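Local coordinates for Non-reducing end beta-L-arabinofuranosidase (PDB 5MQO), which is a gut-bacterial GH127 glycoside hydrolase that probably releases terminal sugars, aceric acid among them, from complex plant pectin, at residues L503-D508 and G513-T518; D42-T47 and Y472-S477; T410-S415 and C483-A488; K403-V408 and N558-V563; G49-R54 and R464-A469. All coordinates share one frame; numbering follows the deposited sequence.

Interaction 1 of 5, residues L503-D508 and G513-T518; sequences LVQETD and GNVRVT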
# COMPACT_ATOMS: atom_id res chain seq x y z
N LEU A 503 18.42 13.71 -10.83
CA LEU A 503 17.61 13.68 -12.03
C LEU A 503 16.22 14.28 -11.81
O LEU A 503 15.78 14.51 -10.70
CB LEU A 503 17.58 12.27 -12.65
CG LEU A 503 17.07 11.09 -11.81
CD1 LEU A 503 15.54 11.02 -11.77
CD2 LEU A 503 17.62 9.78 -12.36
N VAL A 504 15.57 14.60 -12.92
CA VAL A 504 14.27 15.22 -12.92
C VAL A 504 13.32 14.38 -13.76
O VAL A 504 13.61 14.06 -14.92
CB VAL A 504 14.32 16.66 -13.46
CG1 VAL A 504 13.00 17.37 -13.21
CG2 VAL A 504 15.44 17.42 -12.79
N GLN A 505 12.18 14.02 -13.16
CA GLN A 505 11.18 13.19 -13.79
C GLN A 505 10.00 14.08 -14.11
O GLN A 505 9.48 14.73 -13.21
CB GLN A 505 10.76 12.06 -12.85
CG GLN A 505 9.64 11.17 -13.41
CD GLN A 505 9.66 9.74 -12.88
OE1 GLN A 505 10.64 9.28 -12.31
NE2 GLN A 505 8.60 9.04 -13.09
N GLU A 506 9.59 14.12 -15.37
CA GLU A 506 8.43 14.91 -15.77
C GLU A 506 7.43 13.97 -16.40
O GLU A 506 7.79 13.18 -17.26
CB GLU A 506 8.84 15.99 -16.76
CG GLU A 506 10.13 16.72 -16.38
CD GLU A 506 10.39 17.94 -17.24
OE1 GLU A 506 10.96 17.81 -18.35
OE2 GLU A 506 9.98 19.04 -16.80
N THR A 507 6.18 14.05 -15.94
CA THR A 507 5.07 13.23 -16.46
C THR A 507 3.74 13.62 -15.83
O THR A 507 3.73 14.11 -14.71
CB THR A 507 5.29 11.74 -16.19
OG1 THR A 507 4.17 11.02 -16.68
CG2 THR A 507 5.50 11.45 -14.66
N ASP A 508 2.62 13.38 -16.53
CA ASP A 508 1.30 13.68 -15.94
C ASP A 508 0.63 12.40 -15.41
O ASP A 508 -0.55 12.39 -15.08
CB ASP A 508 0.37 14.47 -16.90
CG ASP A 508 -0.85 15.15 -16.17
OD1 ASP A 508 -0.74 15.56 -14.99
OD2 ASP A 508 -1.95 15.28 -16.80
N GLY A 513 0.56 8.37 -19.94
CA GLY A 513 1.63 7.37 -19.84
C GLY A 513 2.95 7.82 -20.44
O GLY A 513 3.69 6.96 -20.93
N ASN A 514 3.25 9.12 -20.39
CA ASN A 514 4.49 9.66 -20.95
C ASN A 514 5.41 10.10 -19.85
O ASN A 514 5.07 11.02 -19.11
CB ASN A 514 4.22 10.87 -21.84
CG ASN A 514 3.26 10.56 -22.96
OD1 ASN A 514 3.45 9.60 -23.71
ND2 ASN A 514 2.18 11.34 -23.05
N VAL A 515 6.58 9.47 -19.77
CA VAL A 515 7.58 9.83 -18.75
C VAL A 515 8.88 10.32 -19.37
O VAL A 515 9.37 9.78 -20.35
CB VAL A 515 7.84 8.66 -17.78
CG1 VAL A 515 8.74 9.07 -16.61
CG2 VAL A 515 6.52 8.13 -17.24
N ARG A 516 9.42 11.38 -18.79
CA ARG A 516 10.69 11.88 -19.19
C ARG A 516 11.57 11.97 -17.97
O ARG A 516 11.19 12.61 -16.98
CB ARG A 516 10.54 13.27 -19.81
CG ARG A 516 11.86 13.91 -20.24
CD ARG A 516 11.61 15.30 -20.77
NE ARG A 516 10.79 15.26 -21.97
CZ ARG A 516 10.36 16.33 -22.63
NH1 ARG A 516 10.68 17.56 -22.23
NH2 ARG A 516 9.62 16.16 -23.71
N VAL A 517 12.74 11.32 -18.08
CA VAL A 517 13.79 11.39 -17.08
C VAL A 517 14.92 12.23 -17.66
O VAL A 517 15.46 11.93 -18.73
CB VAL A 517 14.25 9.98 -16.63
CG1 VAL A 517 15.38 10.05 -15.61
CG2 VAL A 517 13.06 9.26 -16.01
N THR A 518 15.25 13.30 -16.96
CA THR A 518 16.29 14.22 -17.38
C THR A 518 17.38 14.14 -16.34
O THR A 518 17.08 14.27 -15.16
CB THR A 518 15.74 15.65 -17.45
OG1 THR A 518 14.52 15.67 -18.22
CG2 THR A 518 16.77 16.58 -18.05
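V504 with T518 and E506 with R516 are the hydrogen-bonded pairs of an antiparallel hairpin, each closed by two N-H...O=C bonds; V504 N to T518 O, at 2.7 Å, is typical. The strand directions lie 165° apart, close to exactly antiparallel. Between these pairs sits the non-hydrogen-bonded pair Q505 and V517. The side chain of Q505 leads off with CG anti to the backbone N (chi1 177°) and stays extended, so it crosses obliquely over V515. Its CB stands 4.2 Å from R516 O, CG and CD both graze V515 CG1, and NE2 comes nearest, 3.5 Å from V515 CG1. At the tip, OE1 turns to weak hydrogen bonds with Y474 and N489. On the sheet face that carries V504 and T518, E506 OE1 lies 3.9 Å from R516 NH1, a long salt bridge; the stronger partner of R516 is E574. T507 continues the pairing with its hydroxyl: OG1 gives a hydrogen bond to N514 O (2.6 Å), approaching 47° above the carbonyl plane, and also meets Y509 N. A valine in place of T507 would probably leave both N514 O and Y509 N without this hydroxyl partner. The hairpin occupies the interior of a seven-stranded antiparallel sheet, with strand 489-494 bonded to the backbone of L503 and Q505, and strand 572-577 bonded to that of V515 and V517.

Interaction 2 of 5, residues D42-T47 and Y472-S477; sequences DAVHWT and YAYTLS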
# COMPACT_ATOMS: atom_id res chain seq x y z
N ASP A 42 15.32 11.42 2.28
CA ASP A 42 15.39 12.83 1.81
C ASP A 42 15.66 13.06 0.30
O ASP A 42 15.58 14.22 -0.20
CB ASP A 42 16.45 13.61 2.64
CG ASP A 42 17.90 13.02 2.55
OD1 ASP A 42 18.14 11.87 2.11
OD2 ASP A 42 18.82 13.73 2.98
N ALA A 43 15.91 11.98 -0.44
CA ALA A 43 16.36 12.05 -1.84
C ALA A 43 15.30 12.36 -2.89
O ALA A 43 15.65 12.92 -3.92
CB ALA A 43 17.05 10.76 -2.21
N VAL A 44 14.05 11.98 -2.67
CA VAL A 44 13.01 12.14 -3.68
C VAL A 44 11.98 13.14 -3.17
O VAL A 44 11.49 12.97 -2.06
CB VAL A 44 12.35 10.77 -4.02
CG1 VAL A 44 11.28 10.91 -5.10
CG2 VAL A 44 13.40 9.76 -4.48
N HIS A 45 11.70 14.20 -3.94
CA HIS A 45 10.54 15.09 -3.70
C HIS A 45 9.57 14.99 -4.88
O HIS A 45 9.98 15.15 -6.02
CB HIS A 45 10.90 16.59 -3.62
CG HIS A 45 12.10 16.94 -2.79
ND1 HIS A 45 12.58 16.14 -1.77
CD2 HIS A 45 12.87 18.05 -2.79
CE1 HIS A 45 13.63 16.73 -1.21
NE2 HIS A 45 13.82 17.89 -1.81
N TRP A 46 8.28 14.78 -4.59
CA TRP A 46 7.23 15.03 -5.59
C TRP A 46 7.27 16.53 -5.94
O TRP A 46 7.48 17.37 -5.06
CB TRP A 46 5.81 14.72 -5.07
CG TRP A 46 5.57 13.33 -4.64
CD1 TRP A 46 5.11 12.92 -3.40
CD2 TRP A 46 5.77 12.14 -5.41
NE1 TRP A 46 5.01 11.55 -3.37
CE2 TRP A 46 5.40 11.04 -4.58
CE3 TRP A 46 6.22 11.89 -6.71
CZ2 TRP A 46 5.47 9.73 -5.02
CZ3 TRP A 46 6.29 10.58 -7.15
CH2 TRP A 46 5.91 9.51 -6.30
N THR A 47 7.00 16.81 -7.22
CA THR A 47 6.91 18.15 -7.77
C THR A 47 5.48 18.42 -8.29
O THR A 47 4.61 18.71 -7.50
CB THR A 47 7.98 18.37 -8.87
OG1 THR A 47 7.85 17.36 -9.87
CG2 THR A 47 9.37 18.24 -8.29
N TYR A 472 8.83 5.29 -2.29
CA TYR A 472 8.58 4.12 -3.15
C TYR A 472 8.85 4.35 -4.68
O TYR A 472 8.65 3.45 -5.50
CB TYR A 472 7.13 3.65 -2.89
CG TYR A 472 6.92 3.20 -1.45
CD1 TYR A 472 7.23 1.91 -1.07
CD2 TYR A 472 6.51 4.10 -0.46
CE1 TYR A 472 7.13 1.51 0.25
CE2 TYR A 472 6.41 3.71 0.88
CZ TYR A 472 6.71 2.40 1.23
OH TYR A 472 6.58 1.95 2.52
N ALA A 473 9.33 5.54 -5.06
CA ALA A 473 9.42 5.88 -6.49
C ALA A 473 10.57 5.16 -7.16
O ALA A 473 10.40 4.72 -8.27
CB ALA A 473 9.56 7.37 -6.68
N TYR A 474 11.70 5.02 -6.47
CA TYR A 474 12.90 4.39 -7.05
C TYR A 474 13.51 3.35 -6.10
O TYR A 474 13.27 3.38 -4.89
CB TYR A 474 14.00 5.43 -7.35
CG TYR A 474 13.64 6.61 -8.24
CD1 TYR A 474 13.76 6.54 -9.64
CD2 TYR A 474 13.24 7.84 -7.69
CE1 TYR A 474 13.44 7.64 -10.46
CE2 TYR A 474 12.93 8.93 -8.50
CZ TYR A 474 13.03 8.82 -9.88
OH TYR A 474 12.71 9.89 -10.66
N THR A 475 14.31 2.44 -6.63
CA THR A 475 15.29 1.73 -5.82
C THR A 475 16.64 1.79 -6.49
O THR A 475 16.75 2.13 -7.67
CB THR A 475 14.90 0.26 -5.66
OG1 THR A 475 14.63 -0.28 -6.96
CG2 THR A 475 13.67 0.09 -4.74
N LEU A 476 17.66 1.39 -5.75
CA LEU A 476 19.03 1.31 -6.29
C LEU A 476 19.56 -0.12 -6.22
O LEU A 476 19.02 -0.96 -5.49
CB LEU A 476 19.97 2.21 -5.49
CG LEU A 476 19.46 3.59 -5.07
CD1 LEU A 476 20.36 4.18 -3.99
CD2 LEU A 476 19.36 4.52 -6.28
N SER A 477 20.62 -0.35 -6.98
CA SER A 477 21.48 -1.53 -6.83
C SER A 477 22.84 -1.15 -7.37
O SER A 477 23.02 -0.03 -7.82
CB SER A 477 20.89 -2.76 -7.54
OG SER A 477 20.98 -2.69 -8.95
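V44 forks across the contact, and its two methyls face different partners. With CG1 anti to the backbone N (chi1 -179°), CG2 falls beside that nitrogen and meets the Y474 ring at its edge, near the ring plane: CG2 lies 3.7 Å from Y474 CD2 and slightly farther from CE2. The valine branch therefore abuts the rim of the phenol and does not cover its face, and the two side chains run at a slant to each other. The other methyl turns to the alanine, with V44 CG1 4.2 Å from A473 CB. That same A473 CB is touched by the far corner of the indole, W46 CH2, also at 4.2 Å, from an oblique direction relative to the ring. A473 CB is thus met from two directions roughly at right angles, by a valine branch and by the indole. The contact across the segments is purely apolar, and the backbones stay apart, the closest CA atoms being V44 and A473 at 7.7 Å. The polar end of Y474 is satisfied beyond it, OH bonding to N489. Strand 44-46 is the outermost strand of the seven-stranded sheet, beside 489-494, whose L491 touches both V44 and Y474; strand 474-477 belongs to the five-stranded sheet, between 37-38 and 480-483.

Interaction 3 of 5, residues T410-S415 and C483-A488; sequences TCLYNS and CNLYGA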
# COMPACT_ATOMS: atom_id res chain seq x y z
N THR A 410 -0.51 -0.80 -7.51
CA THR A 410 -1.94 -1.13 -7.44
C THR A 410 -2.50 -0.81 -6.06
O THR A 410 -3.50 -0.09 -5.95
CB THR A 410 -2.15 -2.63 -7.72
OG1 THR A 410 -1.50 -2.92 -8.97
CG2 THR A 410 -3.65 -3.04 -7.77
N CYS A 411 -1.81 -1.27 -5.02
CA CYS A 411 -2.23 -1.03 -3.64
C CYS A 411 -2.26 0.46 -3.31
O CYS A 411 -3.27 0.99 -2.78
CB CYS A 411 -1.36 -1.82 -2.66
SG CYS A 411 -1.68 -3.60 -2.67
N LEU A 412 -1.17 1.14 -3.65
CA LEU A 412 -1.04 2.56 -3.32
C LEU A 412 -2.15 3.45 -3.87
O LEU A 412 -2.73 4.20 -3.08
CB LEU A 412 0.34 3.11 -3.73
CG LEU A 412 0.68 4.58 -3.37
CD1 LEU A 412 0.62 4.90 -1.88
CD2 LEU A 412 2.06 4.92 -3.90
N TYR A 413 -2.46 3.37 -5.18
CA TYR A 413 -3.54 4.20 -5.76
C TYR A 413 -4.96 3.70 -5.37
O TYR A 413 -5.86 4.50 -5.15
CB TYR A 413 -3.47 4.31 -7.29
CG TYR A 413 -2.27 5.05 -7.89
CD1 TYR A 413 -2.28 6.43 -8.08
CD2 TYR A 413 -1.16 4.36 -8.31
CE1 TYR A 413 -1.17 7.10 -8.63
CE2 TYR A 413 -0.07 5.02 -8.88
CZ TYR A 413 -0.08 6.38 -9.04
OH TYR A 413 1.06 6.96 -9.58
N ASN A 414 -5.17 2.41 -5.25
CA ASN A 414 -6.55 1.90 -5.26
C ASN A 414 -7.11 1.36 -3.93
O ASN A 414 -8.33 1.24 -3.81
CB ASN A 414 -6.67 0.80 -6.32
CG ASN A 414 -6.22 1.28 -7.66
OD1 ASN A 414 -6.82 2.17 -8.21
ND2 ASN A 414 -5.12 0.76 -8.15
N SER A 415 -6.25 1.00 -2.97
CA SER A 415 -6.72 0.52 -1.67
C SER A 415 -6.03 1.14 -0.46
O SER A 415 -6.30 0.74 0.66
CB SER A 415 -6.61 -0.99 -1.64
OG SER A 415 -5.32 -1.45 -1.99
N CYS A 483 13.32 2.89 -11.95
CA CYS A 483 12.09 3.69 -11.83
C CYS A 483 10.91 2.75 -11.58
O CYS A 483 10.46 2.03 -12.49
CB CYS A 483 11.86 4.55 -13.08
SG CYS A 483 13.28 5.57 -13.54
N ASN A 484 10.41 2.77 -10.35
CA ASN A 484 9.33 1.93 -9.92
C ASN A 484 7.95 2.59 -9.91
O ASN A 484 7.01 2.03 -10.46
CB ASN A 484 9.67 1.38 -8.54
CG ASN A 484 10.80 0.38 -8.61
OD1 ASN A 484 10.71 -0.58 -9.33
ND2 ASN A 484 11.87 0.62 -7.86
N LEU A 485 7.79 3.75 -9.28
CA LEU A 485 6.50 4.44 -9.31
C LEU A 485 6.65 5.76 -9.99
O LEU A 485 7.24 6.67 -9.41
CB LEU A 485 5.91 4.69 -7.92
CG LEU A 485 5.58 3.52 -6.99
CD1 LEU A 485 4.50 3.95 -6.00
CD2 LEU A 485 5.20 2.24 -7.73
N TYR A 486 6.06 5.87 -11.19
CA TYR A 486 6.08 7.07 -12.00
C TYR A 486 5.26 8.19 -11.37
O TYR A 486 4.20 7.97 -10.77
CB TYR A 486 5.63 6.78 -13.46
CG TYR A 486 6.47 5.70 -14.13
CD1 TYR A 486 7.84 5.88 -14.31
CD2 TYR A 486 5.91 4.50 -14.57
CE1 TYR A 486 8.64 4.90 -14.88
CE2 TYR A 486 6.71 3.51 -15.15
CZ TYR A 486 8.08 3.72 -15.29
OH TYR A 486 8.92 2.79 -15.85
N GLY A 487 5.75 9.41 -11.54
CA GLY A 487 5.16 10.63 -10.97
C GLY A 487 6.21 11.74 -11.02
O GLY A 487 7.42 11.47 -10.90
N ALA A 488 5.76 12.97 -11.20
CA ALA A 488 6.67 14.09 -11.36
C ALA A 488 7.45 14.25 -10.07
O ALA A 488 6.85 14.32 -9.00
CB ALA A 488 5.90 15.35 -11.66
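L412 and L485 are the residues whose backbones come nearest, yet their CA atoms are still 9.8 Å apart, so the helical segment 410-415, with a wider pi-type turn at 412-415, meets the irregular segment 483-488 through side chains. The leucines do this methyl to methyl: L412 CD2 is 3.4 Å from L485 CD1, a tight apolar touch between two branches that meet at a slant. L412 reaches across because its CG stands anti to the backbone N (chi1 -176°), while L485 sends CG beside its own nitrogen. Next to this pair, Y413 presents its hydroxyl to the opposing backbone; Y413 OH passes 3.5 Å from Y486 O without bonding to it, and its probable hydrogen-bond partner is NE1 of W51. The aromatic ring of Y486 turns elsewhere, its OH bonding to R534 O. Within the helix, T410 O accepts twice from one residue: from N414 N at 3.1 Å, and from N414 ND2 at 2.9 Å. The side-chain amide approaches in the carbonyl plane, on a lone pair, although T410 O lies 27° out of the plane of the N414 amide. Beyond the helix N414 also bonds P603 O and V605 N. All four touching residues are buried, and the Y413 ring is further met edge-to-face by F50. The chemistry is therefore divided: dispersion between leucine methyls joins the two segments, whereas the polar groups nearby find their hydrogen bonds largely inside the helix or with third parties.

Interaction 4 of 5, residues K403-V408 and N558-V563; sequences KYAELV and NTYAEV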
# COMPACT_ATOMS: atom_id res chain seq x y z
N LYS A 403 7.33 -7.67 -10.88
CA LYS A 403 5.96 -8.06 -10.60
C LYS A 403 5.54 -7.68 -9.17
O LYS A 403 4.36 -7.44 -8.93
CB LYS A 403 5.75 -9.55 -10.86
CG LYS A 403 6.26 -10.47 -9.77
CD LYS A 403 6.27 -11.91 -10.22
CE LYS A 403 6.56 -12.86 -9.06
NZ LYS A 403 5.96 -14.19 -9.34
N TYR A 404 6.49 -7.63 -8.24
CA TYR A 404 6.20 -7.14 -6.91
C TYR A 404 6.00 -5.63 -6.90
O TYR A 404 5.17 -5.12 -6.16
CB TYR A 404 7.30 -7.56 -5.92
CG TYR A 404 7.43 -9.06 -5.76
CD1 TYR A 404 6.38 -9.82 -5.21
CD2 TYR A 404 8.58 -9.73 -6.17
CE1 TYR A 404 6.50 -11.19 -5.06
CE2 TYR A 404 8.69 -11.09 -6.04
CZ TYR A 404 7.65 -11.81 -5.48
OH TYR A 404 7.77 -13.17 -5.34
N ALA A 405 6.74 -4.91 -7.73
CA ALA A 405 6.51 -3.47 -7.91
C ALA A 405 5.09 -3.10 -8.42
O ALA A 405 4.54 -2.06 -8.00
CB ALA A 405 7.58 -2.85 -8.80
N GLU A 406 4.53 -3.92 -9.30
CA GLU A 406 3.16 -3.74 -9.79
C GLU A 406 2.14 -3.68 -8.64
O GLU A 406 1.28 -2.79 -8.58
CB GLU A 406 2.79 -4.89 -10.74
CG GLU A 406 1.48 -4.75 -11.50
CD GLU A 406 1.39 -3.52 -12.37
OE1 GLU A 406 2.40 -3.15 -13.02
OE2 GLU A 406 0.31 -2.90 -12.41
N LEU A 407 2.28 -4.62 -7.71
CA LEU A 407 1.41 -4.69 -6.53
C LEU A 407 1.55 -3.55 -5.57
O LEU A 407 0.55 -3.10 -5.00
CB LEU A 407 1.60 -6.05 -5.83
CG LEU A 407 0.75 -7.02 -6.68
CD1 LEU A 407 1.42 -8.33 -6.90
CD2 LEU A 407 -0.63 -7.21 -6.08
N VAL A 408 2.79 -3.07 -5.39
CA VAL A 408 3.01 -1.85 -4.62
C VAL A 408 2.18 -0.72 -5.23
O VAL A 408 1.51 -0.01 -4.50
CB VAL A 408 4.52 -1.48 -4.54
CG1 VAL A 408 4.73 -0.09 -3.96
CG2 VAL A 408 5.27 -2.48 -3.67
N ASN A 558 5.50 -6.29 -17.05
CA ASN A 558 5.92 -6.77 -15.74
C ASN A 558 7.39 -7.15 -15.65
O ASN A 558 7.73 -8.13 -15.03
CB ASN A 558 5.01 -7.93 -15.29
CG ASN A 558 4.26 -7.63 -14.03
OD1 ASN A 558 4.37 -6.54 -13.49
ND2 ASN A 558 3.49 -8.58 -13.56
N THR A 559 8.25 -6.36 -16.28
CA THR A 559 9.70 -6.55 -16.20
C THR A 559 10.37 -5.19 -16.38
O THR A 559 9.73 -4.27 -16.87
CB THR A 559 10.19 -7.42 -17.35
OG1 THR A 559 9.81 -6.80 -18.59
CG2 THR A 559 9.58 -8.84 -17.28
N TYR A 560 11.66 -5.07 -16.03
CA TYR A 560 12.39 -3.80 -16.24
C TYR A 560 13.02 -3.69 -17.61
O TYR A 560 13.74 -4.61 -18.03
CB TYR A 560 13.52 -3.61 -15.23
CG TYR A 560 13.04 -3.38 -13.83
CD1 TYR A 560 12.46 -2.17 -13.46
CD2 TYR A 560 13.16 -4.38 -12.87
CE1 TYR A 560 11.99 -1.96 -12.18
CE2 TYR A 560 12.70 -4.17 -11.58
CZ TYR A 560 12.13 -2.96 -11.24
OH TYR A 560 11.70 -2.77 -9.96
N ALA A 561 12.76 -2.56 -18.29
CA ALA A 561 13.53 -2.18 -19.49
C ALA A 561 14.82 -1.50 -19.02
O ALA A 561 14.76 -0.48 -18.33
CB ALA A 561 12.73 -1.25 -20.39
N GLU A 562 15.96 -2.09 -19.38
CA GLU A 562 17.28 -1.58 -18.98
C GLU A 562 17.82 -0.65 -20.07
O GLU A 562 17.60 -0.89 -21.26
CB GLU A 562 18.26 -2.75 -18.77
CG GLU A 562 19.61 -2.33 -18.22
CD GLU A 562 20.58 -3.49 -18.05
OE1 GLU A 562 20.26 -4.62 -18.48
OE2 GLU A 562 21.67 -3.27 -17.49
N VAL A 563 18.51 0.41 -19.67
CA VAL A 563 19.19 1.31 -20.61
C VAL A 563 20.60 1.55 -20.09
O VAL A 563 20.79 2.42 -19.25
CB VAL A 563 18.41 2.65 -20.79
CG1 VAL A 563 19.06 3.53 -21.85
CG2 VAL A 563 16.97 2.40 -21.20
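N558 lies along the start of helix 402-416, touching K403 and E406 where this helix of the six-hairpin catalytic domain packs against the edge strand 559-565 of the five-stranded sheet. Its backbone adopts a left-handed conformation (phi 63°), and its amide is laid over the helix. K403 and N558 form the nearest backbone pair, with CA atoms 5.3 Å apart. The two ends of the amide do different things: N558 OD1 sits 3.6 Å from K403 CA and equally far from E406 CB, whereas N558 ND2 is 3.7 Å from K403 CB. None of these is a hydrogen bond; the fit is van der Waals contact of a polar group with aliphatic carbon. K403 turns CG between its own N and carbonyl carbon (chi1 79°), which places CG over one face of the Y404 ring. E406 meets N558 at about a right angle, carboxylate and amide planes 64° apart, and its charge is taken up elsewhere: OE1 makes a salt bridge with R534 and accepts from E537 N. Were N558 replaced by an alanine, the loss of the amide would probably open a gap over the flank of K403 and leave the CB of E406 without this neighbour. Farther along the strand, Y560 reaches back to the helix, its OH, hydrogen-bonded to N484, standing 4.3 Å from A405 CB.

Interaction 5 of 5, residues G49-R54 and R464-A469; sequences GFWGER and RTLCQA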
# COMPACT_ATOMS: atom_id res chain seq x y z
N GLY A 49 2.35 17.29 -10.06
CA GLY A 49 1.29 16.47 -10.64
C GLY A 49 0.42 15.84 -9.60
O GLY A 49 0.16 16.46 -8.56
N PHE A 50 -0.03 14.62 -9.89
CA PHE A 50 -0.87 13.83 -8.99
C PHE A 50 -0.33 13.89 -7.55
O PHE A 50 -1.04 14.32 -6.63
CB PHE A 50 -0.97 12.37 -9.47
CG PHE A 50 -2.00 11.55 -8.74
CD1 PHE A 50 -1.76 11.00 -7.49
CD2 PHE A 50 -3.25 11.31 -9.32
CE1 PHE A 50 -2.73 10.25 -6.84
CE2 PHE A 50 -4.21 10.55 -8.68
CZ PHE A 50 -3.95 10.01 -7.43
N TRP A 51 0.92 13.48 -7.37
CA TRP A 51 1.43 13.24 -6.01
C TRP A 51 1.89 14.50 -5.31
O TRP A 51 1.76 14.61 -4.09
CB TRP A 51 2.51 12.14 -5.99
CG TRP A 51 1.93 10.73 -6.10
CD1 TRP A 51 2.03 9.87 -7.16
CD2 TRP A 51 1.16 10.04 -5.11
NE1 TRP A 51 1.37 8.70 -6.89
CE2 TRP A 51 0.83 8.77 -5.64
CE3 TRP A 51 0.74 10.37 -3.82
CZ2 TRP A 51 0.08 7.84 -4.94
CZ3 TRP A 51 -0.01 9.44 -3.11
CH2 TRP A 51 -0.33 8.19 -3.68
N GLY A 52 2.44 15.44 -6.06
CA GLY A 52 2.70 16.78 -5.54
C GLY A 52 1.46 17.40 -4.90
O GLY A 52 1.52 17.94 -3.76
N GLU A 53 0.35 17.30 -5.64
CA GLU A 53 -0.95 17.82 -5.19
C GLU A 53 -1.44 17.10 -3.93
O GLU A 53 -1.77 17.75 -2.93
CB GLU A 53 -1.99 17.73 -6.30
CG GLU A 53 -3.27 18.48 -6.01
CD GLU A 53 -4.38 18.09 -6.96
OE1 GLU A 53 -4.46 18.65 -8.08
OE2 GLU A 53 -5.17 17.21 -6.56
N ARG A 54 -1.45 15.77 -3.96
CA ARG A 54 -1.76 14.99 -2.76
C ARG A 54 -0.83 15.33 -1.58
O ARG A 54 -1.30 15.61 -0.46
CB ARG A 54 -1.70 13.50 -3.09
CG ARG A 54 -2.79 12.97 -4.02
CD ARG A 54 -4.19 13.27 -3.51
NE ARG A 54 -4.64 14.57 -3.99
CZ ARG A 54 -5.60 15.32 -3.44
NH1 ARG A 54 -6.27 14.92 -2.36
NH2 ARG A 54 -5.90 16.49 -3.99
N ARG A 464 0.58 8.49 7.64
CA ARG A 464 2.03 8.37 7.55
C ARG A 464 2.47 7.59 6.31
O ARG A 464 3.52 7.88 5.75
CB ARG A 464 2.62 7.76 8.83
CG ARG A 464 2.45 6.27 8.98
CD ARG A 464 3.62 5.46 8.40
NE ARG A 464 4.31 4.75 9.47
CZ ARG A 464 3.81 3.72 10.15
NH1 ARG A 464 2.62 3.22 9.89
NH2 ARG A 464 4.53 3.17 11.13
N THR A 465 1.68 6.61 5.89
CA THR A 465 2.05 5.83 4.72
C THR A 465 1.97 6.74 3.50
O THR A 465 2.95 6.89 2.75
CB THR A 465 1.19 4.58 4.55
OG1 THR A 465 1.61 3.59 5.50
CG2 THR A 465 1.36 3.99 3.17
N LEU A 466 0.82 7.40 3.33
CA LEU A 466 0.65 8.34 2.23
C LEU A 466 1.68 9.47 2.28
O LEU A 466 2.17 9.84 1.23
CB LEU A 466 -0.77 8.89 2.16
CG LEU A 466 -1.85 7.85 1.85
CD1 LEU A 466 -3.21 8.34 2.29
CD2 LEU A 466 -1.86 7.50 0.38
N CYS A 467 2.02 9.97 3.47
CA CYS A 467 3.12 10.97 3.62
C CYS A 467 4.51 10.46 3.18
O CYS A 467 5.44 11.25 3.10
CB CYS A 467 3.23 11.48 5.07
SG CYS A 467 1.93 12.62 5.60
N GLN A 468 4.65 9.16 2.92
CA GLN A 468 5.91 8.55 2.53
C GLN A 468 5.95 8.02 1.12
O GLN A 468 6.96 7.45 0.73
CB GLN A 468 6.17 7.37 3.45
CG GLN A 468 6.48 7.76 4.88
CD GLN A 468 6.37 6.58 5.81
OE1 GLN A 468 5.76 5.55 5.45
NE2 GLN A 468 6.93 6.71 7.00
N ALA A 469 4.87 8.18 0.36
CA ALA A 469 4.77 7.65 -1.02
C ALA A 469 6.04 7.84 -1.83
O ALA A 469 6.51 6.92 -2.46
CB ALA A 469 3.61 8.30 -1.73
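W51 and A469 form the close-packed part of this contact. The methyl of A469 sits over one face of the indole, 4.2 Å from the centroid of the W51 six-membered ring and only 19° off the ring normal, which meets the geometry of a CH-pi interaction. It is offset toward the rim, so its nearest ring atom is CZ3, 4.0 Å from A469 CB. The opposite face of the same indole is covered by F50 CD1, 3.7 Å above the plane; the ring is thus held between an aromatic neighbour in its own helix and a methyl from the other segment. L466 gives the looser approach: L466 CD2 stands at the ring edge, near its plane, 4.4 Å from W51 CH2, just a grazing touch. A type I turn from L466 to A469 brings both residues to the indole, with A469 N bonding back to L466 O at 3.3 Å. Toward the more open side of the first helix lie G52 and E53, both partly exposed, with E53 making a salt bridge to the buried R54: R54 NH2 meets E53 OE2 at 2.8 Å on its anti side, and E53 OE2 lies close to the guanidinium plane of R54, 14° out of it. R54 also bonds L422 O. Among its neighbours, helix 50-69 packs at its N-terminal end against the end of helix 458-466, and helix 402-416 joins the same cluster, with L412 touching W51 and V416 touching L466; W46 of strand 44-46 stacks on W51.

In the fold
Interactions 2 and 5 begin the chain order, drawing the N-terminal strand 44-46 and helix 50-69 together with segments more than 400 residues later; interactions 3 and 4 share helix 402-416, and interaction 1 is the local hairpin. Interactions 1 and 2 reach the same seven-stranded sheet and touch, Y474 OH lying 2.7 Å from Q505 OE1, while interactions 2 and 4 both involve the five-stranded sheet. Interactions 3 and 5 have the closest centres, about 10 Å apart, and interactions 4 and 5 the most distant, about 21 Å. Interactions 3 and 4 join the helical catalytic domain to the beta-rich middle domain, while 5 lies within the former and 1 within the latter.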